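Local coordinates for VAO-type flavoprotein oxidase VAO615 (Myceliophthora thermophila, PDB 6F72) that probably acts as a secreted oxidoreductase, carrying one bicovalently bound FAD whose reduced form reacts rapidly with molecular oxygen, though its substrate is still unknown, at residues T413-L422 with T510-N521; W527-Y536 with K555-W563. One frame throughout, in Å; residues are numbered along the deposited sequence.

Contact 1. Residues T413-L422 with T510-N521; sequences TNSRIIPRSL and TPGGSVYLNEAN. With FAD (flavin-adenine dinucleotide), chain E.
The R416 guanidinium meets 510-521 with one face and one edge: the S514 backbone N lies 3.5 Å above its centre and the G513 carbonyl carbon over the rim, while T510 and the V515 CG2 methyl sit at its edge. The second flat group, the Y516 ring, has N518 CB above one face and the flavin carbonyl FAD O2 at its edge. Between them runs a single antiparallel bridge on strand 412-419, an outermost strand of the seven-stranded antiparallel sheet; I417 and S514 form its hydrogen-bonded pair, with I417 N to S514 O at 2.8 Å. R416 grips T510 side-on with two nitrogens. NE reaches T510 OG1, tilted out of the guanidinium plane, and NH2 reaches T510 O at 3.0 Å, nearly straight at 173°. T510 O also accepts the turn bond from G513 N on the opposite face of its carbonyl plane. The chain of R416 bends at chi2 (72°), which lays the guanidinium over G513 and S514; its NH1 forms a salt bridge with D507, and T510 OG1 is also bonded to M506 O. At the bridge, I417 O lies 3.1 Å from G513 CA, a close backbone approach. Nearer the flavin, E519 CB packs on T413 CG2 at 3.6 Å; at the far 414/521 end, water 2 joins N414 OD1 to N521 N. The type I turn 516-519 brings three side chains to the cofactor: Y516 OH donates to FAD O2 at 2.6 Å while accepting from N518 ND2, N518 OD1 accepts from FAD O4', and E519 OE2 lies 3.6 Å from FAD C10. S415 OG, set between its own backbone N and carbonyl carbon (chi1 61°), donates to E519 O at 2.5 Å, a length to be read with caution, and accepts a weak bond from Y516 N.

Contact 2. Residues W527-Y536 with K555-W563; sequences WKESFYGDNY and KTGVGSEVW
W527 and T556 meet through a CH-pi contact, helix 527-532 against the loop before strand 563-565 in the berberine and berberine-like region. T556 CA lies over the six-membered ring of W527, 3.8 Å from its centroid and 21° off the normal; K528 CB covers the opposite face. W527 CG, between its backbone N and carbonyl carbon (chi1 61°), sets the indole against T556. V558 CG2 makes a second CH-pi contact over Y532, whose other face rests on F531 CB. At its edge, F531 CE2 meets T556 OG1 at 3.3 Å. An alanine at W527 would remove the indole from beneath T556 and is likely to open a gap between helix and loop.

Every hydrogen bond across the contact involves a tyrosine hydroxyl. Y532 OH donates to T556 O at 2.5 Å, in the carbonyl plane on a lone pair, and accepts a hydrogen bond from water 4, which accepts from V558 N. Y536 OH accepts from G559 N at 2.9 Å, almost straight at 176°, and donates a weak bond to E561 OE1. Within the type II turn 557-560, S560 N and OG both bond G557 O. Aromatic faces thus supply the packing, while the hydroxyls bond the loop's main chain and, weakly, the E561 carboxylate.

How the contacts relate
Both contacts are largely buried, but their chemistry differs with their place in the fold. Contact 1 joins the rim strand of the large antiparallel sheet to the loop before helix 527-532, chiefly through backbone and arginine bonds, and reaches the flavin directly; its exposed residues are at the P511-G512 turn. Contact 2, about half as extensive at 454 Å² against 861 Å², ties that helix and Y536 to a later loop through aromatic faces and phenol hydroxyls, with K528 at its solvent-exposed margin. They share a boundary: V515 N probably bonds S530 OG (3.0 Å), and the F531 ring packs against V515 O and A520 CB.

Contact 1. Residues T413-L422 with T510-N521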
loop_
_atom_site.group_PDB
_atom_site.type_symbol
_atom_site.label_atom_id
_atom_site.label_comp_id
_atom_site.label_asym_id
_atom_site.label_seq_id
_atom_site.Cartn_x
_atom_site.Cartn_y
_atom_site.Cartn_z
ATOM N N THR A 413 6.194 6.113 -6.705
ATOM C CA THR A 413 6.703 5.653 -5.423
ATOM C C THR A 413 7.619 4.459 -5.667
ATOM O O THR A 413 7.262 3.514 -6.375
ATOM C CB THR A 413 5.555 5.303 -4.429
ATOM O OG1 THR A 413 4.866 6.500 -4.039
ATOM C CG2 THR A 413 6.078 4.626 -3.164
ATOM N N ASN A 414 8.825 4.544 -5.119
ATOM C CA ASN A 414 9.772 3.420 -5.128
ATOM C C ASN A 414 10.120 3.082 -3.695
ATOM O O ASN A 414 9.742 3.823 -2.785
ATOM C CB ASN A 414 11.008 3.807 -5.936
ATOM C CG ASN A 414 10.640 4.396 -7.282
ATOM O OD1 ASN A 414 10.311 3.677 -8.228
ATOM N ND2 ASN A 414 10.664 5.723 -7.368
ATOM N N SER A 415 10.824 1.966 -3.483
ATOM C CA SER A 415 11.179 1.553 -2.138
ATOM C C SER A 415 12.407 0.670 -2.069
ATOM O O SER A 415 12.756 -0.073 -3.004
ATOM C CB SER A 415 10.010 0.810 -1.452
ATOM O OG SER A 415 9.684 -0.364 -2.178
ATOM N N ARG A 416 13.046 0.739 -0.920
ATOM C CA ARG A 416 14.017 -0.262 -0.574
ATOM C C ARG A 416 13.799 -0.640 0.877
ATOM O O ARG A 416 13.609 0.240 1.729
ATOM C CB ARG A 416 15.435 0.268 -0.845
ATOM C CG ARG A 416 16.490 -0.820 -0.962
ATOM C CD ARG A 416 16.379 -1.633 -2.245
ATOM N NE ARG A 416 17.463 -2.596 -2.275
ATOM C CZ ARG A 416 17.517 -3.700 -3.015
ATOM N NH1 ARG A 416 16.518 -4.037 -3.823
ATOM N NH2 ARG A 416 18.600 -4.483 -2.921
ATOM N N ILE A 417 13.737 -1.948 1.132
ATOM C CA ILE A 417 13.884 -2.482 2.474
ATOM C C ILE A 417 15.391 -2.615 2.661
ATOM O O ILE A 417 16.058 -3.322 1.902
ATOM C CB ILE A 417 13.184 -3.843 2.653
ATOM C CG1 ILE A 417 11.666 -3.668 2.538
ATOM C CG2 ILE A 417 13.511 -4.444 4.013
ATOM C CD1 ILE A 417 10.966 -4.798 1.825
ATOM N N ILE A 418 15.902 -1.885 3.648
ATOM C CA ILE A 418 17.342 -1.758 3.897
ATOM C C ILE A 418 17.751 -2.610 5.121
ATOM O O ILE A 418 17.321 -2.317 6.240
ATOM C CB ILE A 418 17.756 -0.268 4.067
ATOM C CG1 ILE A 418 17.318 0.560 2.833
ATOM C CG2 ILE A 418 19.257 -0.140 4.311
ATOM C CD1 ILE A 418 17.515 2.065 2.941
ATOM N N PRO A 419 18.569 -3.668 4.902
ATOM C CA PRO A 419 19.084 -4.527 5.998
ATOM C C PRO A 419 19.787 -3.750 7.110
ATOM O O PRO A 419 20.513 -2.795 6.830
ATOM C CB PRO A 419 20.101 -5.442 5.303
ATOM C CG PRO A 419 19.737 -5.432 3.865
ATOM C CD PRO A 419 18.914 -4.202 3.571
ATOM N N ARG A 420 19.556 -4.156 8.353
ATOM C CA ARG A 420 20.293 -3.650 9.525
ATOM C C ARG A 420 21.823 -3.719 9.399
ATOM O O ARG A 420 22.524 -2.794 9.839
ATOM C CB ARG A 420 19.868 -4.416 10.773
ATOM C CG ARG A 420 20.244 -3.745 12.081
ATOM C CD ARG A 420 20.087 -4.713 13.239
ATOM N NE ARG A 420 19.397 -4.086 14.368
ATOM C CZ ARG A 420 18.129 -4.296 14.703
ATOM N NH1 ARG A 420 17.366 -5.133 14.016
ATOM N NH2 ARG A 420 17.609 -3.654 15.738
ATOM N N SER A 421 22.330 -4.797 8.798
ATOM C CA SER A 421 23.788 -5.029 8.705
ATOM C C SER A 421 24.493 -3.975 7.838
ATOM O O SER A 421 25.655 -3.655 8.071
ATOM C CB SER A 421 24.083 -6.441 8.195
ATOM O OG SER A 421 23.338 -6.701 7.016
ATOM N N LEU A 422 23.770 -3.431 6.860
ATOM C CA LEU A 422 24.281 -2.332 6.030
ATOM C C LEU A 422 24.484 -1.050 6.831
ATOM O O LEU A 422 25.535 -0.404 6.714
ATOM C CB LEU A 422 23.400 -2.095 4.800
ATOM C CG LEU A 422 23.375 -3.201 3.736
ATOM C CD1 LEU A 422 22.358 -2.850 2.667
ATOM C CD2 LEU A 422 24.728 -3.498 3.096
ATOM N N THR A 510 22.284 -0.832 -1.845
ATOM C CA THR A 510 21.835 -1.580 -0.674
ATOM C C THR A 510 21.750 -3.108 -0.934
ATOM O O THR A 510 20.648 -3.674 -0.957
ATOM C CB THR A 510 20.480 -1.031 -0.154
ATOM O OG1 THR A 510 19.558 -0.920 -1.250
ATOM C CG2 THR A 510 20.642 0.341 0.545
ATOM N N PRO A 511 22.910 -3.788 -1.108
ATOM C CA PRO A 511 22.881 -5.230 -1.404
ATOM C C PRO A 511 22.288 -6.018 -0.246
ATOM O O PRO A 511 22.499 -5.649 0.912
ATOM C CB PRO A 511 24.365 -5.593 -1.608
ATOM C CG PRO A 511 25.057 -4.290 -1.820
ATOM C CD PRO A 511 24.297 -3.300 -0.994
ATOM N N GLY A 512 21.513 -7.057 -0.568
ATOM C CA GLY A 512 20.821 -7.894 0.450
ATOM C C GLY A 512 19.457 -7.365 0.859
ATOM O O GLY A 512 18.717 -8.016 1.592
ATOM N N GLY A 513 19.131 -6.161 0.402
ATOM C CA GLY A 513 17.804 -5.585 0.584
ATOM C C GLY A 513 16.837 -6.035 -0.489
ATOM O O GLY A 513 17.134 -6.936 -1.280
ATOM N N SER A 514 15.665 -5.414 -0.523
ATOM C CA SER A 514 14.659 -5.782 -1.512
ATOM C C SER A 514 13.752 -4.591 -1.784
ATOM O O SER A 514 13.868 -3.553 -1.118
ATOM C CB SER A 514 13.841 -6.990 -1.024
ATOM O OG SER A 514 12.994 -6.602 0.038
ATOM N N VAL A 515 12.859 -4.753 -2.759
ATOM C CA VAL A 515 11.866 -3.727 -3.087
ATOM C C VAL A 515 10.519 -4.228 -2.581
ATOM O O VAL A 515 10.081 -5.349 -2.882
ATOM C CB VAL A 515 11.887 -3.325 -4.591
ATOM C CG1 VAL A 515 10.977 -2.130 -4.883
ATOM C CG2 VAL A 515 13.298 -2.940 -5.018
ATOM N N TYR A 516 9.911 -3.410 -1.731
ATOM C CA TYR A 516 8.614 -3.694 -1.158
ATOM C C TYR A 516 7.599 -3.718 -2.307
ATOM O O TYR A 516 7.503 -2.745 -3.076
ATOM C CB TYR A 516 8.301 -2.639 -0.101
ATOM C CG TYR A 516 6.961 -2.749 0.604
ATOM C CD1 TYR A 516 6.325 -3.991 0.815
ATOM C CD2 TYR A 516 6.337 -1.602 1.102
ATOM C CE1 TYR A 516 5.094 -4.063 1.478
ATOM C CE2 TYR A 516 5.117 -1.665 1.763
ATOM C CZ TYR A 516 4.501 -2.894 1.965
ATOM O OH TYR A 516 3.272 -2.930 2.619
ATOM N N LEU A 517 6.881 -4.838 -2.459
ATOM C CA LEU A 517 5.996 -5.027 -3.633
ATOM C C LEU A 517 4.847 -4.011 -3.695
ATOM O O LEU A 517 4.267 -3.769 -4.772
ATOM C CB LEU A 517 5.466 -6.471 -3.709
ATOM C CG LEU A 517 4.428 -6.975 -2.695
ATOM C CD1 LEU A 517 3.007 -6.529 -3.073
ATOM C CD2 LEU A 517 4.487 -8.494 -2.510
ATOM N N ASN A 518 4.508 -3.458 -2.528
ATOM C CA ASN A 518 3.424 -2.478 -2.409
ATOM C C ASN A 518 3.839 -1.081 -2.845
ATOM O O ASN A 518 2.994 -0.293 -3.251
ATOM C CB ASN A 518 2.860 -2.433 -0.984
ATOM C CG ASN A 518 1.684 -3.404 -0.772
ATOM O OD1 ASN A 518 0.887 -3.658 -1.680
ATOM N ND2 ASN A 518 1.577 -3.938 0.438
ATOM N N GLU A 519 5.136 -0.775 -2.768
ATOM C CA GLU A 519 5.629 0.574 -3.064
ATOM C C GLU A 519 6.766 0.486 -4.066
ATOM O O GLU A 519 7.937 0.534 -3.704
ATOM C CB GLU A 519 6.045 1.283 -1.767
ATOM C CG GLU A 519 4.927 1.336 -0.727
ATOM C CD GLU A 519 5.272 2.177 0.484
ATOM O OE1 GLU A 519 6.397 2.063 1.016
ATOM O OE2 GLU A 519 4.398 2.962 0.910
ATOM N N ALA A 520 6.398 0.277 -5.322
ATOM C CA ALA A 520 7.345 0.192 -6.431
ATOM C C ALA A 520 6.729 0.799 -7.693
ATOM O O ALA A 520 5.546 1.150 -7.702
ATOM C CB ALA A 520 7.724 -1.248 -6.685
ATOM N N ASN A 521 7.548 0.926 -8.739
ATOM C CA ASN A 521 7.090 1.335 -10.044
ATOM C C ASN A 521 6.675 0.120 -10.864
ATOM O O ASN A 521 7.364 -0.886 -10.852
ATOM C CB ASN A 521 8.211 2.098 -10.759
ATOM C CG ASN A 521 7.723 2.793 -12.013
ATOM O OD1 ASN A 521 7.552 2.166 -13.059
ATOM N ND2 ASN A 521 7.498 4.089 -11.915
HETATM P PA FAD E . -6.082 -1.300 -3.851
HETATM O O1A FAD E . -5.403 -0.550 -4.968
HETATM O O2A FAD E . -7.585 -1.281 -3.853
HETATM O O5B FAD E . -5.550 -2.816 -3.870
HETATM C C5B FAD E . -4.171 -3.133 -4.064
HETATM C C4B FAD E . -3.996 -4.531 -4.645
HETATM O O4B FAD E . -4.625 -5.489 -3.790
HETATM C C3B FAD E . -4.611 -4.725 -6.018
HETATM O O3B FAD E . -3.752 -5.622 -6.733
HETATM C C2B FAD E . -5.944 -5.405 -5.754
HETATM O O2B FAD E . -6.338 -6.249 -6.839
HETATM C C1B FAD E . -5.650 -6.208 -4.497
HETATM N N9A FAD E . -6.802 -6.362 -3.577
HETATM C C8A FAD E . -7.266 -5.418 -2.731
HETATM N N7A FAD E . -8.303 -5.897 -2.000
HETATM C C5A FAD E . -8.502 -7.171 -2.374
HETATM C C6A FAD E . -9.440 -8.253 -1.997
HETATM N N6A FAD E . -10.384 -8.022 -1.058
HETATM N N1A FAD E . -9.327 -9.445 -2.626
HETATM C C2A FAD E . -8.389 -9.677 -3.571
HETATM N N3A FAD E . -7.495 -8.734 -3.959
HETATM C C4A FAD E . -7.504 -7.485 -3.408
HETATM N N1 FAD E . 1.925 0.630 2.755
HETATM C C2 FAD E . 2.601 0.348 3.897
HETATM O O2 FAD E . 3.087 -0.797 4.048
HETATM N N3 FAD E . 2.764 1.269 4.873
HETATM C C4 FAD E . 2.292 2.523 4.797
HETATM O O4 FAD E . 2.471 3.344 5.726
HETATM C C4X FAD E . 1.534 2.901 3.584
HETATM N N5 FAD E . 1.012 4.137 3.431
HETATM C C5X FAD E . 0.318 4.485 2.309
HETATM C C6 FAD E . -0.223 5.782 2.172
HETATM C C7 FAD E . -0.941 6.111 1.001
HETATM C C7M FAD E . -1.506 7.513 0.869
HETATM C C8 FAD E . -1.139 5.084 -0.086
HETATM C C8M FAD E . -1.977 5.308 -1.337
HETATM C C9 FAD E . -0.599 3.812 0.072
HETATM C C9A FAD E . 0.121 3.469 1.220
HETATM N N10 FAD E . 0.646 2.164 1.374
HETATM C C10 FAD E . 1.376 1.854 2.541
HETATM C "C1'" FAD E . 0.503 1.187 0.297
HETATM C "C2'" FAD E . -0.484 0.070 0.458
HETATM O "O2'" FAD E . 0.065 -0.862 1.386
HETATM C "C3'" FAD E . -0.609 -0.556 -0.926
HETATM O "O3'" FAD E . -0.835 0.455 -1.933
HETATM C "C4'" FAD E . -1.724 -1.590 -0.967
HETATM O "O4'" FAD E . -1.652 -2.317 -2.195
HETATM C "C5'" FAD E . -3.098 -0.951 -0.758
HETATM O "O5'" FAD E . -4.137 -1.907 -0.898
HETATM P P FAD E . -5.658 -1.407 -1.032
HETATM O O1P FAD E . -5.930 -0.399 0.048
HETATM O O2P FAD E . -6.483 -2.665 -1.176
HETATM O O3P FAD E . -5.620 -0.648 -2.458
HETATM O O HOH W 1 5.114 3.837 -8.451
HETATM O O HOH W 2 10.323 1.081 -8.235
HETATM O O HOH W 3 7.978 4.785 -9.190
#

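Contact 2. Residues W527-Y536 with K555-W563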
loop_
_atom_site.group_PDB
_atom_site.type_symbol
_atom_site.label_atom_id
_atom_site.label_comp_id
_atom_site.label_asym_id
_atom_site.label_seq_id
_atom_site.Cartn_x
_atom_site.Cartn_y
_atom_site.Cartn_z
ATOM N N TRP A 527 11.333 -6.974 -10.840
ATOM C CA TRP A 527 10.245 -7.175 -9.870
ATOM C C TRP A 527 10.198 -8.582 -9.265
ATOM O O TRP A 527 9.983 -8.710 -8.069
ATOM C CB TRP A 527 8.858 -6.808 -10.455
ATOM C CG TRP A 527 8.482 -7.624 -11.644
ATOM C CD1 TRP A 527 8.788 -7.358 -12.946
ATOM C CD2 TRP A 527 7.738 -8.844 -11.651
ATOM N NE1 TRP A 527 8.295 -8.334 -13.766
ATOM C CE2 TRP A 527 7.640 -9.263 -13.000
ATOM C CE3 TRP A 527 7.143 -9.630 -10.650
ATOM C CZ2 TRP A 527 6.969 -10.437 -13.382
ATOM C CZ3 TRP A 527 6.479 -10.805 -11.029
ATOM C CH2 TRP A 527 6.395 -11.190 -12.389
ATOM N N LYS A 528 10.383 -9.613 -10.091
ATOM C CA LYS A 528 10.194 -11.001 -9.679
ATOM C C LYS A 528 11.159 -11.377 -8.558
ATOM O O LYS A 528 10.738 -11.830 -7.482
ATOM C CB LYS A 528 10.348 -11.954 -10.874
ATOM C CG LYS A 528 9.946 -13.396 -10.560
ATOM C CD LYS A 528 10.212 -14.339 -11.723
ATOM C CE LYS A 528 9.028 -14.373 -12.678
ATOM N NZ LYS A 528 9.305 -15.172 -13.897
ATOM N N GLU A 529 12.450 -11.172 -8.824
ATOM C CA GLU A 529 13.493 -11.456 -7.861
ATOM C C GLU A 529 13.386 -10.532 -6.656
ATOM O O GLU A 529 13.563 -10.974 -5.524
ATOM C CB GLU A 529 14.872 -11.367 -8.524
ATOM C CG GLU A 529 16.054 -11.427 -7.578
ATOM C CD GLU A 529 17.344 -11.012 -8.261
ATOM O OE1 GLU A 529 17.748 -11.690 -9.244
ATOM O OE2 GLU A 529 17.966 -10.004 -7.822
ATOM N N SER A 530 13.073 -9.264 -6.883
ATOM C CA SER A 530 13.116 -8.319 -5.787
ATOM C C SER A 530 11.883 -8.361 -4.878
ATOM O O SER A 530 12.007 -8.186 -3.658
ATOM C CB SER A 530 13.357 -6.921 -6.301
ATOM O OG SER A 530 13.801 -6.120 -5.232
ATOM N N PHE A 531 10.703 -8.596 -5.451
ATOM C CA PHE A 531 9.483 -8.629 -4.638
ATOM C C PHE A 531 9.327 -9.948 -3.886
ATOM O O PHE A 531 8.859 -9.957 -2.752
ATOM C CB PHE A 531 8.210 -8.396 -5.475
ATOM C CG PHE A 531 8.114 -7.041 -6.138
ATOM C CD1 PHE A 531 9.015 -6.018 -5.868
ATOM C CD2 PHE A 531 7.032 -6.771 -7.004
ATOM C CE1 PHE A 531 8.891 -4.781 -6.482
ATOM C CE2 PHE A 531 6.894 -5.530 -7.606
ATOM C CZ PHE A 531 7.832 -4.541 -7.353
ATOM N N TYR A 532 9.701 -11.050 -4.531
ATOM C CA TYR A 532 9.371 -12.387 -4.051
ATOM C C TYR A 532 10.582 -13.231 -3.664
ATOM O O TYR A 532 10.493 -14.039 -2.738
ATOM C CB TYR A 532 8.490 -13.112 -5.074
ATOM C CG TYR A 532 7.301 -12.296 -5.506
ATOM C CD1 TYR A 532 6.192 -12.106 -4.648
ATOM C CD2 TYR A 532 7.269 -11.700 -6.762
ATOM C CE1 TYR A 532 5.090 -11.343 -5.050
ATOM C CE2 TYR A 532 6.181 -10.941 -7.171
ATOM C CZ TYR A 532 5.091 -10.763 -6.318
ATOM O OH TYR A 532 4.012 -9.993 -6.722
ATOM N N GLY A 533 11.711 -13.034 -4.351
ATOM C CA GLY A 533 12.936 -13.789 -4.035
ATOM C C GLY A 533 12.748 -15.294 -4.185
ATOM O O GLY A 533 12.104 -15.756 -5.141
ATOM N N ASP A 534 13.297 -16.057 -3.235
ATOM C CA ASP A 534 13.279 -17.517 -3.322
ATOM C C ASP A 534 11.874 -18.114 -3.123
ATOM O O ASP A 534 11.600 -19.180 -3.660
ATOM C CB ASP A 534 14.331 -18.161 -2.383
ATOM C CG ASP A 534 15.763 -17.737 -2.721
ATOM O OD1 ASP A 534 16.098 -17.669 -3.924
ATOM O OD2 ASP A 534 16.559 -17.467 -1.783
ATOM N N ASN A 535 10.991 -17.409 -2.409
ATOM C CA ASN A 535 9.576 -17.810 -2.250
ATOM C C ASN A 535 8.768 -17.961 -3.533
ATOM O O ASN A 535 7.710 -18.585 -3.510
ATOM C CB ASN A 535 8.815 -16.849 -1.336
ATOM C CG ASN A 535 9.081 -17.098 0.125
ATOM O OD1 ASN A 535 9.491 -18.196 0.529
ATOM N ND2 ASN A 535 8.839 -16.075 0.938
ATOM N N TYR A 536 9.271 -17.399 -4.634
ATOM C CA TYR A 536 8.510 -17.323 -5.881
ATOM C C TYR A 536 8.039 -18.663 -6.454
ATOM O O TYR A 536 6.894 -18.759 -6.898
ATOM C CB TYR A 536 9.224 -16.483 -6.963
ATOM C CG TYR A 536 8.263 -16.064 -8.051
ATOM C CD1 TYR A 536 7.426 -14.961 -7.862
ATOM C CD2 TYR A 536 8.159 -16.789 -9.249
ATOM C CE1 TYR A 536 6.515 -14.581 -8.829
ATOM C CE2 TYR A 536 7.250 -16.412 -10.231
ATOM C CZ TYR A 536 6.435 -15.309 -10.010
ATOM O OH TYR A 536 5.529 -14.903 -10.967
ATOM N N LYS A 555 -0.251 -6.698 -12.552
ATOM C CA LYS A 555 1.107 -6.382 -12.995
ATOM C C LYS A 555 2.047 -6.581 -11.809
ATOM O O LYS A 555 1.746 -6.133 -10.692
ATOM C CB LYS A 555 1.204 -4.943 -13.532
ATOM C CG LYS A 555 2.566 -4.556 -14.131
ATOM C CD LYS A 555 2.821 -5.282 -15.456
ATOM C CE LYS A 555 4.141 -4.898 -16.116
ATOM N NZ LYS A 555 4.188 -3.442 -16.418
ATOM N N THR A 556 3.160 -7.268 -12.077
ATOM C CA THR A 556 4.148 -7.726 -11.077
ATOM C C THR A 556 3.612 -8.734 -10.049
ATOM O O THR A 556 4.284 -9.005 -9.042
ATOM C CB THR A 556 4.910 -6.585 -10.342
ATOM O OG1 THR A 556 4.101 -6.033 -9.291
ATOM C CG2 THR A 556 5.416 -5.487 -11.309
ATOM N N GLY A 557 2.434 -9.305 -10.306
ATOM C CA GLY A 557 1.866 -10.322 -9.419
ATOM C C GLY A 557 2.440 -11.705 -9.657
ATOM O O GLY A 557 2.962 -11.989 -10.744
ATOM N N VAL A 558 2.317 -12.588 -8.659
ATOM C CA VAL A 558 2.731 -13.970 -8.849
ATOM C C VAL A 558 1.911 -14.567 -9.993
ATOM O O VAL A 558 0.684 -14.492 -9.982
ATOM C CB VAL A 558 2.572 -14.824 -7.554
ATOM C CG1 VAL A 558 2.870 -16.295 -7.823
ATOM C CG2 VAL A 558 3.455 -14.285 -6.434
ATOM N N GLY A 559 2.603 -15.126 -10.984
ATOM C CA GLY A 559 1.953 -15.789 -12.109
ATOM C C GLY A 559 1.386 -14.838 -13.153
ATOM O O GLY A 559 0.604 -15.259 -14.015
ATOM N N SER A 560 1.784 -13.563 -13.088
ATOM C CA SER A 560 1.289 -12.541 -14.025
ATOM C C SER A 560 1.901 -12.693 -15.402
ATOM O O SER A 560 1.311 -12.233 -16.395
ATOM C CB SER A 560 1.561 -11.134 -13.507
ATOM O OG SER A 560 2.940 -10.945 -13.276
ATOM N N GLU A 561 3.073 -13.331 -15.459
ATOM C CA GLU A 561 3.778 -13.599 -16.711
ATOM C C GLU A 561 2.989 -14.516 -17.672
ATOM O O GLU A 561 3.404 -14.734 -18.806
ATOM C CB GLU A 561 5.221 -14.102 -16.440
ATOM C CG GLU A 561 5.371 -15.559 -15.973
ATOM C CD GLU A 561 5.173 -15.799 -14.462
ATOM O OE1 GLU A 561 4.763 -14.875 -13.720
ATOM O OE2 GLU A 561 5.416 -16.947 -14.002
ATOM N N VAL A 562 1.846 -15.030 -17.220
ATOM C CA VAL A 562 0.897 -15.736 -18.091
ATOM C C VAL A 562 0.238 -14.764 -19.090
ATOM O O VAL A 562 -0.062 -15.152 -20.218
ATOM C CB VAL A 562 -0.152 -16.533 -17.261
ATOM C CG1 VAL A 562 -1.283 -17.088 -18.125
ATOM C CG2 VAL A 562 0.529 -17.677 -16.516
ATOM N N TRP A 563 0.043 -13.507 -18.684
ATOM C CA TRP A 563 -0.562 -12.487 -19.553
ATOM C C TRP A 563 0.451 -11.456 -20.073
ATOM O O TRP A 563 1.258 -10.925 -19.296
ATOM C CB TRP A 563 -1.709 -11.770 -18.826
ATOM C CG TRP A 563 -2.845 -12.682 -18.430
ATOM C CD1 TRP A 563 -3.075 -13.218 -17.188
ATOM C CD2 TRP A 563 -3.895 -13.176 -19.280
ATOM N NE1 TRP A 563 -4.209 -13.997 -17.210
ATOM C CE2 TRP A 563 -4.731 -13.995 -18.477
ATOM C CE3 TRP A 563 -4.222 -12.995 -20.636
ATOM C CZ2 TRP A 563 -5.865 -14.647 -18.989
ATOM C CZ3 TRP A 563 -5.353 -13.639 -21.143
ATOM C CH2 TRP A 563 -6.161 -14.459 -20.317
HETATM O O HOH W 4 1.706 -11.214 -6.197
#